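Local coordinates for thioredoxin domain-containing protein (Vibrio parahaemolyticus, PDB 2R5S) that is of unknown function but may act in protein-disulfide reduction as a whole, its C-terminal part here forming helical tetratricopeptide repeats, at residues Q37-V42 and L68-N73; A45-L50 and K76-K81; C49-E52 and L58-E61; R123-L128 and S165-Q170. All coordinates share one frame; numbering follows the deposited sequence.

Contact 1 of 4, residues Q37-V42 and L68-N73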
loop_
_atom_site.group_PDB
_atom_site.type_symbol
_atom_site.label_atom_id
_atom_site.label_comp_id
_atom_site.label_asym_id
_atom_site.label_seq_id
_atom_site.Cartn_x
_atom_site.Cartn_y
_atom_site.Cartn_z
ATOM N N GLN A 37 -2.750 5.986 -21.042
ATOM C CA GLN A 37 -2.568 5.122 -19.882
ATOM C C GLN A 37 -1.946 3.751 -20.163
ATOM O O GLN A 37 -1.135 3.262 -19.391
ATOM C CB GLN A 37 -3.826 4.990 -19.046
ATOM C CG GLN A 37 -4.080 6.247 -18.291
ATOM C CD GLN A 37 -5.139 6.129 -17.266
ATOM O OE1 GLN A 37 -6.153 6.795 -17.355
ATOM N NE2 GLN A 37 -4.917 5.295 -16.274
ATOM N N SER A 38 -2.243 3.182 -21.314
ATOM C CA SER A 38 -1.779 1.844 -21.567
ATOM C C SER A 38 -0.479 1.858 -22.374
ATOM O O SER A 38 0.067 0.818 -22.681
ATOM C CB SER A 38 -2.896 1.080 -22.330
ATOM O OG SER A 38 -2.689 1.329 -23.715
ATOM N N ARG A 39 0.058 3.052 -22.682
ATOM C CA ARG A 39 1.348 3.109 -23.358
ATOM C C ARG A 39 2.359 2.437 -22.435
ATOM O O ARG A 39 2.323 2.627 -21.230
ATOM C CB ARG A 39 1.742 4.544 -23.675
ATOM C CG ARG A 39 2.460 4.688 -24.994
ATOM C CD ARG A 39 2.624 6.180 -25.294
ATOM N NE ARG A 39 3.779 6.750 -24.606
ATOM C CZ ARG A 39 4.207 7.988 -24.827
ATOM N NH1 ARG A 39 5.309 8.458 -24.203
ATOM N NH2 ARG A 39 3.532 8.768 -25.677
ATOM N N GLY A 40 3.250 1.630 -22.976
ATOM C CA GLY A 40 4.064 0.796 -22.125
ATOM C C GLY A 40 5.012 1.639 -21.257
ATOM O O GLY A 40 5.467 1.148 -20.241
ATOM N N ASP A 41 5.330 2.876 -21.625
ATOM C CA ASP A 41 6.288 3.676 -20.780
ATOM C C ASP A 41 5.499 4.289 -19.617
ATOM O O ASP A 41 6.024 4.442 -18.542
ATOM C CB ASP A 41 7.061 4.758 -21.565
ATOM C CG ASP A 41 6.164 5.746 -22.340
ATOM O OD1 ASP A 41 5.003 5.464 -22.642
ATOM O OD2 ASP A 41 6.646 6.830 -22.706
ATOM N N VAL A 42 4.178 4.526 -19.822
ATOM C CA VAL A 42 3.337 5.124 -18.796
ATOM C C VAL A 42 3.052 4.071 -17.752
ATOM O O VAL A 42 3.138 4.367 -16.542
ATOM C CB VAL A 42 2.067 5.832 -19.343
ATOM C CG1 VAL A 42 1.228 6.369 -18.213
ATOM C CG2 VAL A 42 2.479 7.016 -20.168
ATOM N N LEU A 68 6.739 -7.314 -24.213
ATOM C CA LEU A 68 8.164 -7.612 -24.299
ATOM C C LEU A 68 9.083 -6.436 -24.710
ATOM O O LEU A 68 10.145 -6.178 -24.077
ATOM C CB LEU A 68 8.324 -8.768 -25.260
ATOM C CG LEU A 68 9.654 -9.453 -25.137
ATOM C CD1 LEU A 68 9.707 -10.212 -23.843
ATOM C CD2 LEU A 68 9.833 -10.408 -26.329
ATOM N N GLU A 69 8.666 -5.737 -25.770
ATOM C CA GLU A 69 9.370 -4.562 -26.278
ATOM C C GLU A 69 9.605 -3.464 -25.236
ATOM O O GLU A 69 10.374 -2.537 -25.487
ATOM C CB GLU A 69 8.641 -3.979 -27.488
ATOM C CG GLU A 69 7.231 -3.468 -27.251
ATOM C CD GLU A 69 6.156 -4.517 -27.613
ATOM O OE1 GLU A 69 6.453 -5.716 -27.570
ATOM O OE2 GLU A 69 5.021 -4.151 -27.965
ATOM N N TYR A 70 8.926 -3.565 -24.086
ATOM C CA TYR A 70 9.123 -2.634 -22.969
ATOM C C TYR A 70 9.804 -3.180 -21.729
ATOM O O TYR A 70 10.002 -2.425 -20.755
ATOM C CB TYR A 70 7.816 -2.008 -22.555
ATOM C CG TYR A 70 7.297 -0.930 -23.479
ATOM C CD1 TYR A 70 7.886 0.347 -23.504
ATOM C CD2 TYR A 70 6.226 -1.190 -24.334
ATOM C CE1 TYR A 70 7.427 1.337 -24.344
ATOM C CE2 TYR A 70 5.736 -0.208 -25.171
ATOM C CZ TYR A 70 6.329 1.057 -25.142
ATOM O OH TYR A 70 5.827 2.036 -25.961
ATOM N N GLN A 71 10.130 -4.471 -21.772
ATOM C CA GLN A 71 10.828 -5.197 -20.702
ATOM C C GLN A 71 12.257 -4.755 -20.606
ATOM O O GLN A 71 13.238 -5.472 -20.865
ATOM C CB GLN A 71 10.641 -6.722 -20.796
ATOM C CG GLN A 71 9.173 -7.084 -20.338
ATOM C CD GLN A 71 8.828 -8.552 -20.473
ATOM O OE1 GLN A 71 9.717 -9.407 -20.651
ATOM N NE2 GLN A 71 7.531 -8.856 -20.407
ATOM N N ASP A 72 12.278 -3.519 -20.184
ATOM C CA ASP A 72 13.359 -2.606 -20.013
ATOM C C ASP A 72 14.285 -2.919 -18.875
ATOM O O ASP A 72 13.971 -3.714 -17.985
ATOM C CB ASP A 72 12.646 -1.349 -19.473
ATOM C CG ASP A 72 13.074 -0.146 -20.128
ATOM O OD1 ASP A 72 13.955 -0.240 -21.012
ATOM O OD2 ASP A 72 12.518 0.898 -19.774
ATOM N N ASN A 73 15.342 -2.135 -18.841
ATOM C CA ASN A 73 16.211 -2.064 -17.688
ATOM C C ASN A 73 15.406 -1.608 -16.475
ATOM O O ASN A 73 15.579 -2.105 -15.364
ATOM C CB ASN A 73 17.316 -1.029 -17.941
ATOM C CG ASN A 73 18.684 -1.516 -17.544
ATOM O OD1 ASN A 73 19.683 -1.104 -18.137
ATOM N ND2 ASN A 73 18.751 -2.399 -16.553
#
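The phenol ring of Tyr70 lies flat over the backbone of Gly40, at the very start of helix 40-52. Gly40 CA sits almost above the middle of the ring, 3.6 Å from its centroid and 11° off the ring normal, a CH-pi contact with the alpha carbon itself as the CH donor. The nearest ring atom is Tyr70 CE2, 3.6 Å from Gly40 CA. Over the same face the backbone continues, bringing Asp41 N to 3.8 Å from Tyr70 CE1. With chi1 at -76°, Tyr70 CG stands anti to its own carbonyl carbon, and the ring reaches from the short 3-10 turn 68-70 across to the helix start. Both segments belong to a tetratricopeptide-repeat region, where the connection leading into helix 73-88 is here laid against the first turn of helix 40-52. Past the hydroxyl end, where Arg39 CG comes within 4.4 Å of Tyr70 OH, Arg39 at the N-cap position turns its guanidinium side-on to Asp41. Arg39 NE meets Asp41 OD1 at 2.6 Å and Arg39 NH1 meets Asp41 OD2 at 2.6 Å, both nearly straight, a two-pronged salt bridge with the carboxylate at the guanidinium edge.

Contact 2 of 4, residues A45-L50 and K76-K81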
loop_
_atom_site.group_PDB
_atom_site.type_symbol
_atom_site.label_atom_id
_atom_site.label_comp_id
_atom_site.label_asym_id
_atom_site.label_seq_id
_atom_site.Cartn_x
_atom_site.Cartn_y
_atom_site.Cartn_z
ATOM N N ALA A 45 6.223 3.835 -15.411
ATOM C CA ALA A 45 5.920 4.995 -14.504
ATOM C C ALA A 45 4.916 4.648 -13.389
ATOM O O ALA A 45 5.173 4.866 -12.215
ATOM C CB ALA A 45 5.336 6.193 -15.355
ATOM N N LYS A 46 3.754 4.141 -13.785
ATOM C CA LYS A 46 2.652 3.863 -12.859
ATOM C C LYS A 46 3.088 2.726 -11.905
ATOM O O LYS A 46 2.910 2.830 -10.674
ATOM C CB LYS A 46 1.360 3.538 -13.643
ATOM C CG LYS A 46 0.216 3.027 -12.772
ATOM C CD LYS A 46 -1.159 2.999 -13.520
ATOM C CE LYS A 46 -2.349 2.744 -12.616
ATOM N NZ LYS A 46 -3.612 2.127 -13.336
ATOM N N ALA A 47 3.771 1.710 -12.454
ATOM C CA ALA A 47 4.313 0.597 -11.664
ATOM C C ALA A 47 5.277 1.093 -10.625
ATOM O O ALA A 47 5.192 0.678 -9.503
ATOM C CB ALA A 47 4.975 -0.369 -12.532
ATOM N N ASP A 48 6.209 1.973 -11.006
ATOM C CA ASP A 48 7.169 2.549 -10.073
ATOM C C ASP A 48 6.402 3.299 -8.999
ATOM O O ASP A 48 6.809 3.290 -7.863
ATOM C CB ASP A 48 8.062 3.502 -10.850
ATOM C CG ASP A 48 9.163 4.054 -10.046
ATOM O OD1 ASP A 48 9.592 3.419 -9.079
ATOM O OD2 ASP A 48 9.671 5.135 -10.425
ATOM N N CYS A 49 5.290 3.958 -9.360
ATOM C CA CYS A 49 4.574 4.744 -8.386
ATOM C C CYS A 49 3.853 3.824 -7.364
ATOM O O CYS A 49 3.789 4.097 -6.130
ATOM C CB CYS A 49 3.586 5.693 -9.088
ATOM S SG CYS A 49 4.352 7.125 -9.885
ATOM N N LEU A 50 3.309 2.731 -7.855
ATOM C CA LEU A 50 2.565 1.841 -6.982
ATOM C C LEU A 50 3.540 1.272 -5.915
ATOM O O LEU A 50 3.283 1.238 -4.691
ATOM C CB LEU A 50 1.933 0.736 -7.811
ATOM C CG LEU A 50 0.864 1.256 -8.735
ATOM C CD1 LEU A 50 0.370 0.129 -9.661
ATOM C CD2 LEU A 50 -0.293 1.773 -7.888
ATOM N N LYS A 76 13.006 -4.524 -15.467
ATOM C CA LYS A 76 13.820 -5.515 -14.718
ATOM C C LYS A 76 14.045 -5.131 -13.276
ATOM O O LYS A 76 13.717 -5.879 -12.382
ATOM C CB LYS A 76 15.186 -5.873 -15.431
ATOM C CG LYS A 76 14.941 -6.737 -16.671
ATOM C CD LYS A 76 16.068 -6.847 -17.694
ATOM C CE LYS A 76 15.499 -6.458 -19.068
ATOM N NZ LYS A 76 16.121 -7.084 -20.257
ATOM N N SER A 77 14.602 -3.961 -13.040
ATOM C CA SER A 77 14.865 -3.535 -11.697
ATOM C C SER A 77 13.546 -3.524 -10.870
ATOM O O SER A 77 13.599 -3.770 -9.671
ATOM C CB SER A 77 15.539 -2.158 -11.692
ATOM O OG SER A 77 16.917 -2.339 -12.081
ATOM N N LEU A 78 12.398 -3.242 -11.496
ATOM C CA LEU A 78 11.132 -3.175 -10.780
ATOM C C LEU A 78 10.606 -4.580 -10.393
ATOM O O LEU A 78 9.965 -4.766 -9.332
ATOM C CB LEU A 78 10.051 -2.486 -11.671
ATOM C CG LEU A 78 9.562 -1.008 -11.489
ATOM C CD1 LEU A 78 10.644 -0.061 -10.949
ATOM C CD2 LEU A 78 8.918 -0.482 -12.805
ATOM N N ILE A 79 10.761 -5.534 -11.314
ATOM C CA ILE A 79 10.559 -6.920 -11.007
ATOM C C ILE A 79 11.387 -7.294 -9.764
ATOM O O ILE A 79 10.887 -7.896 -8.849
ATOM C CB ILE A 79 11.077 -7.800 -12.152
ATOM C CG1 ILE A 79 10.222 -7.638 -13.410
ATOM C CG2 ILE A 79 11.086 -9.271 -11.716
ATOM C CD1 ILE A 79 8.698 -7.550 -13.230
ATOM N N ALA A 80 12.641 -6.868 -9.712
ATOM C CA ALA A 80 13.554 -7.389 -8.739
ATOM C C ALA A 80 13.146 -6.771 -7.456
ATOM O O ALA A 80 13.261 -7.404 -6.428
ATOM C CB ALA A 80 14.993 -7.024 -9.076
ATOM N N LYS A 81 12.700 -5.512 -7.510
ATOM C CA LYS A 81 12.222 -4.830 -6.297
ATOM C C LYS A 81 10.990 -5.494 -5.715
ATOM O O LYS A 81 10.929 -5.683 -4.503
ATOM C CB LYS A 81 11.971 -3.349 -6.538
ATOM C CG LYS A 81 13.360 -2.502 -6.499
ATOM C CD LYS A 81 13.030 -1.018 -6.888
ATOM C CE LYS A 81 14.152 -0.166 -6.470
ATOM N NZ LYS A 81 13.616 1.251 -6.510
#
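Leu78 reaches from helix 73-88 to helix 40-52 with both of its methyl branches, and each finds a different kind of surface. The CD2 branch goes to the buried side: Leu78 CD2 rests 4.0 Å from Ala47 CB, apolar against apolar, and also lies 4.1 Å from the backbone atom Asp48 N. The methyl therefore sits where the side chain of Ala47 meets the backbone leading into the next residue. Ala47 is small enough to let the leucine come close to the helix itself, and its methyl also touches Leu62 and Leu63 of helix 56-63. This is helix packing inside a tetratricopeptide-repeat region: helix 73-88 follows helix 56-63 in the chain and comes back to lie along helix 40-52, with Asp48 and Leu78 the closest pair of CA atoms at 7.0 Å. Toward the other side the contact changes character. The CD1 branch of Leu78 faces Asp48 OD1 at 4.1 Å, a van der Waals approach of a methyl to a carboxylate oxygen, and the two side chains cross at about a right angle. Asp48 has its CG anti to the backbone N (chi1 -174°), which carries the carboxylate out along the partly exposed flank of the helix. From helix 73-88, Lys81 approaches the same flank, its extended chain touching Leu51 and Glu52; Lys81 NZ remains 5.2 Å from Asp48 OD1, a separation at which the opposite charges may attract weakly without forming a salt bridge.

Contact 3 of 4, residues C49-E52 and L58-E61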
loop_
_atom_site.group_PDB
_atom_site.type_symbol
_atom_site.label_atom_id
_atom_site.label_comp_id
_atom_site.label_asym_id
_atom_site.label_seq_id
_atom_site.Cartn_x
_atom_site.Cartn_y
_atom_site.Cartn_z
ATOM N N CYS A 49 5.290 3.958 -9.360
ATOM C CA CYS A 49 4.574 4.744 -8.386
ATOM C C CYS A 49 3.853 3.824 -7.364
ATOM O O CYS A 49 3.789 4.097 -6.130
ATOM C CB CYS A 49 3.586 5.693 -9.088
ATOM S SG CYS A 49 4.352 7.125 -9.885
ATOM N N LEU A 50 3.309 2.731 -7.855
ATOM C CA LEU A 50 2.565 1.841 -6.982
ATOM C C LEU A 50 3.540 1.272 -5.915
ATOM O O LEU A 50 3.283 1.238 -4.691
ATOM C CB LEU A 50 1.933 0.736 -7.811
ATOM C CG LEU A 50 0.864 1.256 -8.735
ATOM C CD1 LEU A 50 0.370 0.129 -9.661
ATOM C CD2 LEU A 50 -0.293 1.773 -7.888
ATOM N N LEU A 51 4.690 0.868 -6.394
ATOM C CA LEU A 51 5.652 0.267 -5.564
ATOM C C LEU A 51 6.218 1.252 -4.551
ATOM O O LEU A 51 6.503 0.863 -3.414
ATOM C CB LEU A 51 6.766 -0.234 -6.462
ATOM C CG LEU A 51 7.476 -1.504 -6.104
ATOM C CD1 LEU A 51 6.741 -2.566 -6.862
ATOM C CD2 LEU A 51 8.925 -1.368 -6.598
ATOM N N GLU A 52 6.437 2.511 -4.938
ATOM C CA GLU A 52 6.991 3.476 -3.997
ATOM C C GLU A 52 5.940 3.827 -2.955
ATOM O O GLU A 52 6.252 4.375 -1.895
ATOM C CB GLU A 52 7.399 4.761 -4.721
ATOM C CG GLU A 52 8.551 4.613 -5.684
ATOM C CD GLU A 52 9.800 4.036 -5.009
ATOM O OE1 GLU A 52 10.123 2.812 -5.190
ATOM O OE2 GLU A 52 10.406 4.797 -4.274
ATOM N N LEU A 58 -1.289 -4.387 -6.557
ATOM C CA LEU A 58 -1.465 -3.542 -7.743
ATOM C C LEU A 58 -0.166 -3.452 -8.587
ATOM O O LEU A 58 -0.237 -3.618 -9.777
ATOM C CB LEU A 58 -1.984 -2.163 -7.329
ATOM C CG LEU A 58 -3.424 -2.032 -6.811
ATOM C CD1 LEU A 58 -3.707 -0.568 -6.558
ATOM C CD2 LEU A 58 -4.549 -2.641 -7.714
ATOM N N ALA A 59 1.017 -3.222 -7.993
ATOM C CA ALA A 59 2.259 -3.143 -8.816
ATOM C C ALA A 59 2.517 -4.451 -9.615
ATOM O O ALA A 59 2.774 -4.428 -10.812
ATOM C CB ALA A 59 3.501 -2.756 -7.971
ATOM N N GLN A 60 2.350 -5.599 -8.979
ATOM C CA GLN A 60 2.698 -6.858 -9.607
ATOM C C GLN A 60 1.735 -7.172 -10.771
ATOM O O GLN A 60 2.105 -7.739 -11.793
ATOM C CB GLN A 60 2.574 -7.983 -8.574
ATOM C CG GLN A 60 2.728 -9.334 -9.198
ATOM C CD GLN A 60 1.843 -10.325 -8.563
ATOM O OE1 GLN A 60 0.713 -10.570 -9.042
ATOM N NE2 GLN A 60 2.320 -10.939 -7.488
ATOM N N GLU A 61 0.477 -6.849 -10.571
ATOM C CA GLU A 61 -0.528 -7.159 -11.537
ATOM C C GLU A 61 -0.360 -6.186 -12.741
ATOM O O GLU A 61 -0.515 -6.571 -13.916
ATOM C CB GLU A 61 -1.848 -7.034 -10.795
ATOM C CG GLU A 61 -3.129 -7.018 -11.578
ATOM C CD GLU A 61 -4.174 -6.064 -10.915
ATOM O OE1 GLU A 61 -4.393 -6.164 -9.676
ATOM O OE2 GLU A 61 -4.732 -5.193 -11.627
#
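Leu50 and Leu51 of helix 40-52 both close on Ala59 of helix 56-63, joining two consecutive helices of the tetratricopeptide-repeat region as a helical hairpin with a short connection between them. The helices come close here: the CA atoms of Leu50 and Ala59 are 5.3 Å apart, a spacing that suits the small side chain of the alanine. Along helix 40-52, Cys49 comes first and faces the other way, packing on Ala25 and Leu26 of helix 22-30. At Leu50 the side chain turns to the partner helix and does its work at two levels. Near the backbone, Leu50 CB meets Ala59 CB at 3.8 Å. Farther out, chi1 of -67° sets CG anti to the carbonyl carbon, and with chi2 near 174° the CD1 branch extends over the main chain of the opposite helix. There Leu50 CD1 lies 3.8 Å from Leu58 C and equally close to Ala59 N, resting on the peptide that links these two residues. The same methyl is 4.0 Å from Leu58 CB, so Leu58 adds the root of its side chain at the more exposed edge of the contact. The next residue, Leu51, starts off to the flank, yet its end comes nearer, bringing CD1 onto Ala59, while the side chain also packs on Leu82 of helix 73-88. Ala59 CB is thus met by both leucines. The torsions modelled for Leu51 are unusual, and caution is due over the exact separation of Leu51 CD1 from Ala59 CB, 3.4 Å.

Contact 4 of 4, residues R123-L128 and S165-Q170; sequences RDEEAL and SKYRRQ. With EDO (1,2-ethanediol), chain D.
Leu128 lays its CB over the ring face of Tyr167, 3.9 Å from the ring centroid and 12° off the normal, a CH-pi contact. The nearest carbons are Leu128 CB and Tyr167 CG at 3.8 Å, while Leu128 CD1 reaches only the rim of the ring at CD2. Tyr167 holds CG anti to its carbonyl carbon (chi1 -71°), and the ring is carried across to helix 124-135. Its CE1 lies 3.8 Å from Leu128 O. The hydroxyl bonds to Glu129 OE1, one turn beyond Glu125. The setting is the second tetratricopeptide-repeat region, where helix 162-174 packs back on helix 124-135; Ile153 and Phe150 of helix 145-157 touch Leu128 and Tyr167 respectively. Away from the ring, Arg123 grips Glu126 side-on: Arg123 NE bonds to Glu126 OE1 at 2.8 Å and Arg123 NH1 to Glu126 OE2 at 2.8 Å. Both nitrogens meet the carboxylate on its syn side, tilted by nearly 30° from its plane, and NH1 has a second acidic partner in Glu98. A 1,2-ethanediol, probably from the crystallisation liquor, lies by Arg169 O, its O1 modelled too close to that oxygen for the distance to be trusted.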
loop_
_atom_site.group_PDB
_atom_site.type_symbol
_atom_site.label_atom_id
_atom_site.label_comp_id
_atom_site.label_asym_id
_atom_site.label_seq_id
_atom_site.Cartn_x
_atom_site.Cartn_y
_atom_site.Cartn_z
ATOM N N ARG A 123 2.236 -5.104 4.198
ATOM C CA ARG A 123 1.071 -5.965 4.449
ATOM C C ARG A 123 -0.059 -5.142 5.117
ATOM O O ARG A 123 -0.563 -5.503 6.186
ATOM C CB ARG A 123 1.470 -7.232 5.249
ATOM C CG ARG A 123 2.117 -8.265 4.378
ATOM C CD ARG A 123 2.690 -9.386 5.204
ATOM N NE ARG A 123 1.638 -10.311 5.659
ATOM C CZ ARG A 123 1.891 -11.470 6.246
ATOM N NH1 ARG A 123 0.882 -12.228 6.625
ATOM N NH2 ARG A 123 3.146 -11.859 6.453
ATOM N N ASP A 124 -0.449 -4.036 4.458
ATOM C CA ASP A 124 -1.302 -3.030 5.078
ATOM C C ASP A 124 -2.726 -3.404 5.089
ATOM O O ASP A 124 -3.414 -2.982 5.972
ATOM C CB ASP A 124 -1.156 -1.666 4.422
ATOM C CG ASP A 124 0.261 -1.166 4.477
ATOM O OD1 ASP A 124 0.828 -1.123 5.593
ATOM O OD2 ASP A 124 0.815 -0.851 3.400
ATOM N N GLU A 125 -3.178 -4.173 4.120
ATOM C CA GLU A 125 -4.556 -4.676 4.136
ATOM C C GLU A 125 -4.784 -5.476 5.399
ATOM O O GLU A 125 -5.683 -5.154 6.169
ATOM C CB GLU A 125 -4.931 -5.476 2.862
ATOM C CG GLU A 125 -6.450 -5.689 2.679
ATOM C CD GLU A 125 -6.796 -6.593 1.488
ATOM O OE1 GLU A 125 -6.380 -7.784 1.448
ATOM O OE2 GLU A 125 -7.517 -6.126 0.574
ATOM N N GLU A 126 -3.958 -6.494 5.633
ATOM C CA GLU A 126 -3.951 -7.264 6.897
ATOM C C GLU A 126 -3.736 -6.450 8.187
ATOM O O GLU A 126 -4.414 -6.733 9.157
ATOM C CB GLU A 126 -2.874 -8.366 6.861
ATOM C CG GLU A 126 -3.127 -9.541 5.886
ATOM C CD GLU A 126 -1.829 -10.267 5.551
ATOM O OE1 GLU A 126 -0.930 -9.642 4.927
ATOM O OE2 GLU A 126 -1.684 -11.442 5.956
ATOM N N ALA A 127 -2.736 -5.544 8.232
ATOM C CA ALA A 127 -2.570 -4.589 9.320
ATOM C C ALA A 127 -3.932 -3.914 9.685
ATOM O O ALA A 127 -4.367 -3.965 10.823
ATOM C CB ALA A 127 -1.615 -3.524 8.897
ATOM N N LEU A 128 -4.588 -3.279 8.717
ATOM C CA LEU A 128 -5.787 -2.500 8.970
ATOM C C LEU A 128 -6.945 -3.428 9.241
ATOM O O LEU A 128 -7.893 -3.046 9.936
ATOM C CB LEU A 128 -6.118 -1.610 7.766
ATOM C CG LEU A 128 -5.166 -0.429 7.554
ATOM C CD1 LEU A 128 -5.136 0.119 6.119
ATOM C CD2 LEU A 128 -5.359 0.717 8.597
ATOM N N SER A 165 -8.108 4.203 1.632
ATOM C CA SER A 165 -9.444 4.752 1.443
ATOM C C SER A 165 -10.600 3.838 1.877
ATOM O O SER A 165 -11.644 4.325 2.314
ATOM C CB SER A 165 -9.639 5.224 0.005
ATOM O OG SER A 165 -8.660 6.212 -0.331
ATOM N N LYS A 166 -10.453 2.525 1.770
ATOM C CA LYS A 166 -11.581 1.688 2.180
ATOM C C LYS A 166 -11.736 1.637 3.709
ATOM O O LYS A 166 -12.813 1.676 4.237
ATOM C CB LYS A 166 -11.514 0.290 1.531
ATOM C CG LYS A 166 -11.958 -0.855 2.417
ATOM C CD LYS A 166 -11.596 -2.191 1.790
ATOM C CE LYS A 166 -11.606 -3.285 2.832
ATOM N NZ LYS A 166 -12.919 -4.029 2.964
ATOM N N TYR A 167 -10.626 1.585 4.413
ATOM C CA TYR A 167 -10.624 1.606 5.865
ATOM C C TYR A 167 -10.899 2.956 6.488
ATOM O O TYR A 167 -11.554 2.999 7.528
ATOM C CB TYR A 167 -9.349 0.958 6.383
ATOM C CG TYR A 167 -9.412 -0.537 6.120
ATOM C CD1 TYR A 167 -9.991 -1.404 7.043
ATOM C CD2 TYR A 167 -8.942 -1.075 4.914
ATOM C CE1 TYR A 167 -10.057 -2.718 6.794
ATOM C CE2 TYR A 167 -8.999 -2.417 4.672
ATOM C CZ TYR A 167 -9.546 -3.227 5.620
ATOM O OH TYR A 167 -9.653 -4.570 5.371
ATOM N N ARG A 168 -10.450 4.044 5.871
ATOM C CA ARG A 168 -10.924 5.374 6.277
ATOM C C ARG A 168 -12.447 5.433 6.312
ATOM O O ARG A 168 -13.020 5.927 7.277
ATOM C CB ARG A 168 -10.456 6.461 5.322
ATOM C CG ARG A 168 -9.042 6.783 5.510
ATOM C CD ARG A 168 -8.596 8.057 4.804
ATOM N NE ARG A 168 -7.118 8.131 4.894
ATOM C CZ ARG A 168 -6.273 7.864 3.896
ATOM N NH1 ARG A 168 -6.756 7.540 2.686
ATOM N NH2 ARG A 168 -4.937 7.975 4.093
ATOM N N ARG A 169 -13.086 4.985 5.220
ATOM C CA ARG A 169 -14.540 4.980 5.098
ATOM C C ARG A 169 -15.144 4.068 6.136
ATOM O O ARG A 169 -16.161 4.402 6.749
ATOM C CB ARG A 169 -14.971 4.467 3.715
ATOM C CG ARG A 169 -15.023 5.541 2.672
ATOM C CD ARG A 169 -15.697 5.002 1.400
ATOM N NE ARG A 169 -14.728 4.677 0.351
ATOM C CZ ARG A 169 -14.374 3.448 -0.022
ATOM N NH1 ARG A 169 -14.911 2.370 0.550
ATOM N NH2 ARG A 169 -13.473 3.307 -0.984
ATOM N N GLN A 170 -14.546 2.891 6.299
ATOM C CA GLN A 170 -14.968 1.967 7.313
ATOM C C GLN A 170 -15.024 2.632 8.658
ATOM O O GLN A 170 -16.117 2.832 9.207
ATOM C CB GLN A 170 -14.129 0.677 7.302
ATOM C CG GLN A 170 -14.766 -0.250 6.263
ATOM C CD GLN A 170 -14.164 -1.614 6.082
ATOM O OE1 GLN A 170 -14.299 -2.166 5.013
ATOM N NE2 GLN A 170 -13.556 -2.172 7.101
HETATM C C1 EDO D . -18.656 6.231 5.197
HETATM O O1 EDO D . -17.320 6.283 5.713
HETATM C C2 EDO D . -19.685 5.934 6.288
HETATM O O2 EDO D . -20.469 7.078 6.648
#

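Overall arrangement
Contacts 1, 2 and 3 all use helix 40-52. Contact 1 holds its start against the connection before helix 73-88, contact 2 packs its middle on helix 73-88, and contact 3 joins its end to helix 56-63. Contacts 2 and 3 share Cys49 and Leu50, with centres about 6 Å apart; the centre of contact 1 is about 11 Å from that of contact 2. Along the chain, contact 3 is nested inside the loop closed by contact 1, whereas contacts 1 and 2 interleave. Contact 4 follows later, in the second repeat region, its centre about 30 Å from that of contact 1, on the opposite side of the chain's centre. Each contact is local to its own repeat region; none joins the two.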